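Local structure of (R)-specific enoyl-CoA hydratase (Aeromonas punctata, 1IQ6) at residues Q10-L14 and L65-L70; A59-S63 and T113-F117; S75-S81 and T126-K132. The protein catalyses the (R)-specific hydration of trans-2-enoyl-CoA of four to six carbons to (3R)-3-hydroxyacyl-CoA, and is involved in polyhydroxyalkanoate biosynthesis. All coordinates share one frame; numbering follows the deposited sequence.

Contact 1: Q10-L14 and L65-L70; sequences QKARL and LLGQQL
Ala12 and Leu70 set the spacing, their CA atoms 6.5 Å apart, and Arg13 and Leu65 follow at 6.9 Å, so strand 11-17, at one margin of the sheet within this chain, runs past the C-terminal end of helix 55-68, the central helix of the hot-dog fold. The helix closes there: Leu65 O accepts from both Gln69 N and Leu70 N, which reach it from opposite faces of its carbonyl plane, and Gln69 is the first residue to leave helical backbone angles. With CG anti to the backbone N (chi1 -174°), Leu70 lays its CD2 against the Gln10 backbone, 3.5 Å from Gln10 O, while its CB meets Ala12 CB at 4.0 Å. The side chains of Gln10 and Leu70 cross at about a right angle, and the amide of Gln10 is turned to Glu7 N and Ser5 O of the N-terminal segment. Five residues earlier, still in the helix, Leu65 packs on Leu14: the CD2 methyls of the two residues are 3.7 Å apart. Leu65 and Leu70 reach beyond the strand as well, to Ala96 and Val98 and to Val100 of the neighbouring strand 93-103. The polar link lies on the solvent side, where Gln69 and Arg13 are exposed. Gln69, extended beyond CG, holds its amide alongside Arg13, and two waters bridge them. One donates to Arg13 O at 2.8 Å and accepts from Gln69 NE2 at 3.0 Å; the other accepts from Arg13 N and donates weakly to Gln69 OE1. The contact is thus mainly apolar, leucine methyls resting on side chains and strand backbone alike, with water bridging Gln69 to Arg13 at the exposed margin.

Contact 2: A59-S63 and T113-F117; sequences ASLFS and TTRIF
Phe62 lays one face of its ring over Thr114, and this contact belongs to the core of the hot-dog fold, in which the long helix 55-68 is wrapped by an antiparallel sheet. The segments 59-63 and 113-117 run at 131° to one another, with axes 8.5 Å apart at their closest. Thr114 CB sits 3.4 Å from the ring centroid and only 5° off the ring normal, which defines a CH-pi contact almost exactly over the centre. The ring is brought there by a first torsion that leaves CG anti to the carbonyl carbon of Phe62 (chi1 -64°). Thr114 OG1 lies over the same face, 3.5 Å from Phe62 CE1, and is hydrogen-bonded to Gln80 NE2, so the hydroxyl has a polar partner although it rests on an aromatic ring. The far end of the ring meets the strand backbone, Phe62 CZ touching Thr114 C and Arg115 C lying in the ring plane at its edge. Ile116 comes in obliquely from the next inward-pointing position, and Leu61 CB touches Ile116 CD1 more loosely, at 4.4 Å. Tyr77, Gln80 and Leu82 of strand 76-84 also touch Phe62, whose side chain is about 7 Å from that of Phe84, which probably helps bind the hydroxyacyl-CoA. At the Ile116 end, the closest approach is Ile116 CD1 to Phe62 CE2, 3.5 Å.

Contact 3: S75-S81 and T126-K132; sequences SIYLGQS and TGEAVVK
Gln80 starts with CG anti to its own N (chi1 176°) and then bends (chi2 72°), which folds its amide back over Ala129: Gln80 OE1 lies 3.3 Å from Ala129 CB. The same bend lets Tyr77 OH donate to Gln80 OE1 over 2.6 Å, the oxygen lying in the plane of the tyrosine ring at its edge. On its other side the amide gives Gln80 NE2 to Ser81 O, with the acceptor in the amide plane but the donor above the carbonyl plane. These bonds fix the rotation of a buried amide. The Tyr77 ring approaches Ala129 and Val131 obliquely; it also meets the ring of Phe84 of the second subunit. Between Tyr77 and Gly79 the antiparallel register slips by one residue in a classic beta bulge. Leu78 and Gly79 both face Val130, and Val130 O takes two N-H groups, Leu78 N at 2.8 Å and Gly79 N at 3.0 Å. Leu78 has helical-region backbone angles, and its side chain crosses that of Val130 at about a right angle. Away from the bulge, Ile76 and Lys132 form a hydrogen-bonded pair, Lys132 N reaching Ile76 O at 2.7 Å, and their side chains lie side by side on the face opposite Tyr77. At the other end Ser81 N binds Glu128 O. Glu128 N donates to Ser81 OG at 2.8 Å and only weakly to Ser81 O, and a water joins Ser81 OG to Glu128 OE1. Along the remaining edge of strand 76-84, Gly79, Gln80 and Ser81 pair with an antiparallel strand of the second subunit, carrying the sheet across the dimer interface.

Contact 2 is the core, its centre about 2 Å from that of the chain; contacts 1 and 3 lie about 11 Å out, partly buried. Contacts 1 and 2 share helix 55-68, set against an edge and an inner strand, and meet where Leu14 CD1 lies 4.2 Å from Leu61 CD2. Contact 3 joins two sheet strands and touches contact 1 through Leu66, packed on Tyr77, Ala129 and Val131. Neighbouring strands 109-117 and 123-132 join contacts 2 and 3, Thr114 N probably hydrogen-bonding Gly127 O. Chemistry follows: hydrocarbon and bridging waters in contact 1, ring-face packing in contact 2, chiefly backbone hydrogen bonds in contact 3, whose strand pairing continues into the second subunit, also touched by contact 2.

Contact 1: Q10-L14 and L65-L70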
loop_
_atom_site.group_PDB
_atom_site.type_symbol
_atom_site.label_atom_id
_atom_site.label_comp_id
_atom_site.label_asym_id
_atom_site.label_seq_id
_atom_site.Cartn_x
_atom_site.Cartn_y
_atom_site.Cartn_z
ATOM N N GLN B 10 22.526 -5.511 -0.039
ATOM C CA GLN B 10 22.307 -4.805 1.219
ATOM C C GLN B 10 20.856 -5.029 1.627
ATOM O O GLN B 10 19.967 -5.118 0.775
ATOM C CB GLN B 10 22.598 -3.312 1.068
ATOM C CG GLN B 10 24.070 -3.018 0.786
ATOM C CD GLN B 10 24.361 -1.539 0.657
ATOM O OE1 GLN B 10 23.507 -0.764 0.233
ATOM N NE2 GLN B 10 25.585 -1.143 1.000
ATOM N N LYS B 11 20.624 -5.134 2.927
ATOM C CA LYS B 11 19.279 -5.385 3.423
ATOM C C LYS B 11 18.948 -4.610 4.686
ATOM O O LYS B 11 19.828 -4.090 5.368
ATOM C CB LYS B 11 19.093 -6.881 3.674
ATOM C CG LYS B 11 20.114 -7.491 4.611
ATOM C CD LYS B 11 19.922 -9.000 4.722
ATOM C CE LYS B 11 20.993 -9.642 5.593
ATOM N NZ LYS B 11 20.976 -9.139 6.994
ATOM N N ALA B 12 17.657 -4.536 4.985
ATOM C CA ALA B 12 17.177 -3.835 6.164
ATOM C C ALA B 12 15.869 -4.474 6.582
ATOM O O ALA B 12 15.147 -5.039 5.759
ATOM C CB ALA B 12 16.957 -2.361 5.854
ATOM N N ARG B 13 15.557 -4.380 7.866
ATOM C CA ARG B 13 14.324 -4.959 8.364
ATOM C C ARG B 13 13.830 -4.228 9.599
ATOM O O ARG B 13 14.555 -3.450 10.214
ATOM C CB ARG B 13 14.521 -6.443 8.701
ATOM C CG ARG B 13 15.490 -6.698 9.853
ATOM C CD ARG B 13 15.330 -8.104 10.430
ATOM N NE ARG B 13 15.712 -9.160 9.497
ATOM C CZ ARG B 13 15.689 -10.456 9.794
ATOM N NH1 ARG B 13 16.056 -11.353 8.888
ATOM N NH2 ARG B 13 15.292 -10.856 10.996
ATOM N N LEU B 14 12.568 -4.466 9.931
ATOM C CA LEU B 14 11.963 -3.888 11.120
ATOM C C LEU B 14 10.801 -4.792 11.496
ATOM O O LEU B 14 10.308 -5.563 10.672
ATOM C CB LEU B 14 11.480 -2.448 10.871
ATOM C CG LEU B 14 10.364 -2.125 9.869
ATOM C CD1 LEU B 14 9.014 -2.614 10.379
ATOM C CD2 LEU B 14 10.318 -0.616 9.670
ATOM N N LEU B 65 10.697 1.340 5.555
ATOM C CA LEU B 65 12.054 0.837 5.380
ATOM C C LEU B 65 12.766 1.517 4.216
ATOM O O LEU B 65 13.928 1.915 4.330
ATOM C CB LEU B 65 12.039 -0.675 5.151
ATOM C CG LEU B 65 11.857 -1.527 6.405
ATOM C CD1 LEU B 65 11.729 -2.996 6.019
ATOM C CD2 LEU B 65 13.047 -1.314 7.334
ATOM N N LEU B 66 12.065 1.654 3.098
ATOM C CA LEU B 66 12.640 2.270 1.911
ATOM C C LEU B 66 13.006 3.736 2.117
ATOM O O LEU B 66 14.055 4.188 1.665
ATOM C CB LEU B 66 11.665 2.146 0.735
ATOM C CG LEU B 66 11.364 0.729 0.231
ATOM C CD1 LEU B 66 10.171 0.766 -0.723
ATOM C CD2 LEU B 66 12.597 0.148 -0.458
ATOM N N GLY B 67 12.147 4.474 2.812
ATOM C CA GLY B 67 12.410 5.886 3.026
ATOM C C GLY B 67 13.264 6.239 4.228
ATOM O O GLY B 67 13.892 7.300 4.254
ATOM N N GLN B 68 13.306 5.360 5.222
ATOM C CA GLN B 68 14.076 5.639 6.425
ATOM C C GLN B 68 15.434 4.949 6.502
ATOM O O GLN B 68 16.369 5.486 7.097
ATOM C CB GLN B 68 13.253 5.271 7.664
ATOM C CG GLN B 68 11.949 6.042 7.794
ATOM C CD GLN B 68 12.162 7.522 8.058
ATOM O OE1 GLN B 68 11.215 8.307 8.047
ATOM N NE2 GLN B 68 13.408 7.909 8.304
ATOM N N GLN B 69 15.556 3.774 5.892
ATOM C CA GLN B 69 16.810 3.037 5.968
ATOM C C GLN B 69 17.499 2.643 4.666
ATOM O O GLN B 69 18.678 2.938 4.472
ATOM C CB GLN B 69 16.608 1.775 6.812
ATOM C CG GLN B 69 16.348 2.047 8.285
ATOM C CD GLN B 69 16.145 0.776 9.084
ATOM O OE1 GLN B 69 16.940 -0.163 8.997
ATOM N NE2 GLN B 69 15.078 0.739 9.875
ATOM N N LEU B 70 16.772 1.978 3.776
ATOM C CA LEU B 70 17.377 1.505 2.536
ATOM C C LEU B 70 16.405 1.538 1.359
ATOM O O LEU B 70 15.414 0.808 1.357
ATOM C CB LEU B 70 17.861 0.072 2.759
ATOM C CG LEU B 70 18.652 -0.629 1.658
ATOM C CD1 LEU B 70 20.041 -0.009 1.560
ATOM C CD2 LEU B 70 18.761 -2.113 1.982
HETATM O O HOH W 1 17.811 -3.325 9.480
HETATM O O HOH W 2 14.897 -1.275 12.023
#

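Contact 2: A59-S63 and T113-F117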
loop_
_atom_site.group_PDB
_atom_site.type_symbol
_atom_site.label_atom_id
_atom_site.label_comp_id
_atom_site.label_asym_id
_atom_site.label_seq_id
_atom_site.Cartn_x
_atom_site.Cartn_y
_atom_site.Cartn_z
ATOM N N ALA B 59 1.741 -3.933 3.846
ATOM C CA ALA B 59 2.588 -3.466 2.753
ATOM C C ALA B 59 3.131 -2.059 2.957
ATOM O O ALA B 59 4.178 -1.708 2.413
ATOM C CB ALA B 59 1.825 -3.541 1.437
ATOM N N SER B 60 2.425 -1.253 3.741
ATOM C CA SER B 60 2.866 0.114 3.994
ATOM C C SER B 60 4.198 0.181 4.741
ATOM O O SER B 60 4.896 1.194 4.682
ATOM C CB SER B 60 1.786 0.878 4.764
ATOM O OG SER B 60 0.625 1.038 3.960
ATOM N N LEU B 61 4.560 -0.897 5.435
ATOM C CA LEU B 61 5.824 -0.924 6.165
ATOM C C LEU B 61 7.015 -0.819 5.219
ATOM O O LEU B 61 8.092 -0.379 5.618
ATOM C CB LEU B 61 5.941 -2.202 7.001
ATOM C CG LEU B 61 5.027 -2.251 8.230
ATOM C CD1 LEU B 61 5.210 -3.572 8.952
ATOM C CD2 LEU B 61 5.348 -1.084 9.165
ATOM N N PHE B 62 6.832 -1.227 3.966
ATOM C CA PHE B 62 7.930 -1.135 3.006
ATOM C C PHE B 62 8.303 0.331 2.812
ATOM O O PHE B 62 9.478 0.667 2.684
ATOM C CB PHE B 62 7.529 -1.747 1.660
ATOM C CG PHE B 62 7.235 -3.229 1.719
ATOM C CD1 PHE B 62 6.306 -3.794 0.849
ATOM C CD2 PHE B 62 7.883 -4.058 2.634
ATOM C CE1 PHE B 62 6.018 -5.159 0.885
ATOM C CE2 PHE B 62 7.606 -5.430 2.683
ATOM C CZ PHE B 62 6.672 -5.985 1.809
ATOM N N SER B 63 7.298 1.203 2.804
ATOM C CA SER B 63 7.529 2.632 2.627
ATOM C C SER B 63 8.448 3.133 3.741
ATOM O O SER B 63 9.348 3.935 3.501
ATOM C CB SER B 63 6.198 3.393 2.648
ATOM O OG SER B 63 6.325 4.663 2.027
ATOM N N THR B 113 13.682 -6.465 -3.239
ATOM C CA THR B 113 12.679 -7.474 -2.936
ATOM C C THR B 113 12.122 -7.041 -1.581
ATOM O O THR B 113 12.875 -6.688 -0.671
ATOM C CB THR B 113 13.302 -8.882 -2.872
ATOM O OG1 THR B 113 13.558 -9.334 -4.210
ATOM C CG2 THR B 113 12.371 -9.868 -2.181
ATOM N N THR B 114 10.799 -7.046 -1.469
ATOM C CA THR B 114 10.103 -6.609 -0.261
ATOM C C THR B 114 9.224 -7.731 0.278
ATOM O O THR B 114 8.320 -8.201 -0.411
ATOM C CB THR B 114 9.241 -5.383 -0.588
ATOM O OG1 THR B 114 8.317 -5.718 -1.631
ATOM C CG2 THR B 114 10.122 -4.237 -1.073
ATOM N N ARG B 115 9.487 -8.146 1.514
ATOM C CA ARG B 115 8.739 -9.236 2.128
ATOM C C ARG B 115 8.259 -8.960 3.542
ATOM O O ARG B 115 8.913 -8.254 4.303
ATOM C CB ARG B 115 9.609 -10.498 2.147
ATOM C CG ARG B 115 9.991 -10.943 0.755
ATOM C CD ARG B 115 10.877 -12.168 0.716
ATOM N NE ARG B 115 11.008 -12.592 -0.675
ATOM C CZ ARG B 115 11.912 -13.451 -1.133
ATOM N NH1 ARG B 115 11.927 -13.759 -2.424
ATOM N NH2 ARG B 115 12.801 -13.991 -0.316
ATOM N N ILE B 116 7.093 -9.512 3.869
ATOM C CA ILE B 116 6.527 -9.403 5.211
ATOM C C ILE B 116 6.396 -10.839 5.705
ATOM O O ILE B 116 5.807 -11.685 5.021
ATOM C CB ILE B 116 5.104 -8.791 5.221
ATOM C CG1 ILE B 116 5.117 -7.350 4.703
ATOM C CG2 ILE B 116 4.537 -8.840 6.649
ATOM C CD1 ILE B 116 5.836 -6.368 5.613
ATOM N N PHE B 117 6.960 -11.118 6.877
ATOM C CA PHE B 117 6.874 -12.446 7.473
ATOM C C PHE B 117 6.008 -12.389 8.723
ATOM O O PHE B 117 6.046 -11.413 9.470
ATOM C CB PHE B 117 8.259 -12.983 7.859
ATOM C CG PHE B 117 9.068 -13.468 6.696
ATOM C CD1 PHE B 117 9.901 -12.597 6.004
ATOM C CD2 PHE B 117 8.971 -14.791 6.271
ATOM C CE1 PHE B 117 10.631 -13.038 4.896
ATOM C CE2 PHE B 117 9.699 -15.237 5.162
ATOM C CZ PHE B 117 10.527 -14.353 4.477
#

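Contact 3: S75-S81 and T126-K132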
loop_
_atom_site.group_PDB
_atom_site.type_symbol
_atom_site.label_atom_id
_atom_site.label_comp_id
_atom_site.label_asym_id
_atom_site.label_seq_id
_atom_site.Cartn_x
_atom_site.Cartn_y
_atom_site.Cartn_z
ATOM N N SER B 75 14.682 8.926 -0.899
ATOM C CA SER B 75 14.198 7.941 -1.863
ATOM C C SER B 75 12.795 8.281 -2.343
ATOM O O SER B 75 11.959 8.760 -1.572
ATOM C CB SER B 75 14.183 6.541 -1.242
ATOM O OG SER B 75 15.487 6.106 -0.907
ATOM N N ILE B 76 12.540 8.031 -3.622
ATOM C CA ILE B 76 11.232 8.287 -4.202
ATOM C C ILE B 76 10.660 6.991 -4.782
ATOM O O ILE B 76 11.309 6.311 -5.571
ATOM C CB ILE B 76 11.315 9.359 -5.312
ATOM C CG1 ILE B 76 11.758 10.695 -4.708
ATOM C CG2 ILE B 76 9.966 9.501 -6.000
ATOM C CD1 ILE B 76 11.938 11.804 -5.725
ATOM N N TYR B 77 9.442 6.658 -4.367
ATOM C CA TYR B 77 8.746 5.456 -4.819
ATOM C C TYR B 77 8.359 5.554 -6.293
ATOM O O TYR B 77 7.698 6.507 -6.702
ATOM C CB TYR B 77 7.472 5.278 -3.990
ATOM C CG TYR B 77 7.318 3.965 -3.250
ATOM C CD1 TYR B 77 6.646 3.930 -2.030
ATOM C CD2 TYR B 77 7.772 2.756 -3.786
ATOM C CE1 TYR B 77 6.421 2.739 -1.360
ATOM C CE2 TYR B 77 7.548 1.543 -3.116
ATOM C CZ TYR B 77 6.868 1.552 -1.900
ATOM O OH TYR B 77 6.620 0.386 -1.215
ATOM N N LEU B 78 8.769 4.573 -7.091
ATOM C CA LEU B 78 8.409 4.554 -8.505
ATOM C C LEU B 78 7.409 3.423 -8.762
ATOM O O LEU B 78 6.523 3.542 -9.605
ATOM C CB LEU B 78 9.650 4.362 -9.386
ATOM C CG LEU B 78 10.706 5.473 -9.356
ATOM C CD1 LEU B 78 11.808 5.138 -10.349
ATOM C CD2 LEU B 78 10.078 6.816 -9.704
ATOM N N GLY B 79 7.549 2.323 -8.025
ATOM C CA GLY B 79 6.637 1.211 -8.205
ATOM C C GLY B 79 6.719 0.190 -7.089
ATOM O O GLY B 79 7.730 0.097 -6.394
ATOM N N GLN B 80 5.643 -0.568 -6.909
ATOM C CA GLN B 80 5.596 -1.606 -5.886
ATOM C C GLN B 80 4.640 -2.703 -6.315
ATOM O O GLN B 80 3.485 -2.429 -6.641
ATOM C CB GLN B 80 5.129 -1.030 -4.543
ATOM C CG GLN B 80 4.952 -2.075 -3.435
ATOM C CD GLN B 80 6.273 -2.617 -2.900
ATOM O OE1 GLN B 80 7.091 -1.870 -2.358
ATOM N NE2 GLN B 80 6.480 -3.924 -3.042
ATOM N N SER B 81 5.125 -3.939 -6.347
ATOM C CA SER B 81 4.280 -5.077 -6.693
ATOM C C SER B 81 4.020 -5.813 -5.383
ATOM O O SER B 81 4.906 -5.897 -4.525
ATOM C CB SER B 81 4.975 -6.001 -7.701
ATOM O OG SER B 81 6.151 -6.572 -7.164
ATOM N N THR B 126 4.775 -10.601 -0.423
ATOM C CA THR B 126 6.032 -10.556 -1.158
ATOM C C THR B 126 5.862 -9.728 -2.422
ATOM O O THR B 126 4.755 -9.556 -2.924
ATOM C CB THR B 126 6.538 -11.974 -1.511
ATOM O OG1 THR B 126 7.861 -11.875 -2.055
ATOM C CG2 THR B 126 5.615 -12.652 -2.517
ATOM N N GLY B 127 6.965 -9.195 -2.921
ATOM C CA GLY B 127 6.900 -8.387 -4.121
ATOM C C GLY B 127 8.202 -7.651 -4.316
ATOM O O GLY B 127 9.219 -8.007 -3.716
ATOM N N GLU B 128 8.165 -6.620 -5.155
ATOM C CA GLU B 128 9.348 -5.825 -5.448
ATOM C C GLU B 128 9.042 -4.338 -5.510
ATOM O O GLU B 128 7.994 -3.924 -6.010
ATOM C CB GLU B 128 9.943 -6.236 -6.796
ATOM C CG GLU B 128 10.527 -7.623 -6.871
ATOM C CD GLU B 128 11.005 -7.944 -8.274
ATOM O OE1 GLU B 128 10.155 -8.036 -9.182
ATOM O OE2 GLU B 128 12.229 -8.091 -8.471
ATOM N N ALA B 129 9.971 -3.538 -5.005
ATOM C CA ALA B 129 9.834 -2.095 -5.042
ATOM C C ALA B 129 10.870 -1.551 -6.017
ATOM O O ALA B 129 11.957 -2.113 -6.170
ATOM C CB ALA B 129 10.072 -1.500 -3.658
ATOM N N VAL B 130 10.508 -0.474 -6.697
ATOM C CA VAL B 130 11.410 0.203 -7.618
ATOM C C VAL B 130 11.441 1.625 -7.075
ATOM O O VAL B 130 10.395 2.260 -6.933
ATOM C CB VAL B 130 10.866 0.211 -9.060
ATOM C CG1 VAL B 130 11.826 0.981 -9.963
ATOM C CG2 VAL B 130 10.710 -1.218 -9.569
ATOM N N VAL B 131 12.633 2.121 -6.759
ATOM C CA VAL B 131 12.753 3.456 -6.188
ATOM C C VAL B 131 13.868 4.304 -6.781
ATOM O O VAL B 131 14.920 3.794 -7.169
ATOM C CB VAL B 131 12.995 3.379 -4.661
ATOM C CG1 VAL B 131 11.883 2.592 -3.992
ATOM C CG2 VAL B 131 14.334 2.729 -4.380
ATOM N N LYS B 132 13.615 5.607 -6.842
ATOM C CA LYS B 132 14.591 6.568 -7.343
ATOM C C LYS B 132 15.505 6.878 -6.160
ATOM O O LYS B 132 15.030 7.168 -5.060
ATOM C CB LYS B 132 13.884 7.840 -7.815
ATOM C CG LYS B 132 14.812 8.889 -8.413
ATOM C CD LYS B 132 14.041 10.129 -8.841
ATOM C CE LYS B 132 13.015 9.804 -9.916
ATOM N NZ LYS B 132 12.254 11.013 -10.340
HETATM O O HOH W 3 7.430 -8.198 -9.083
#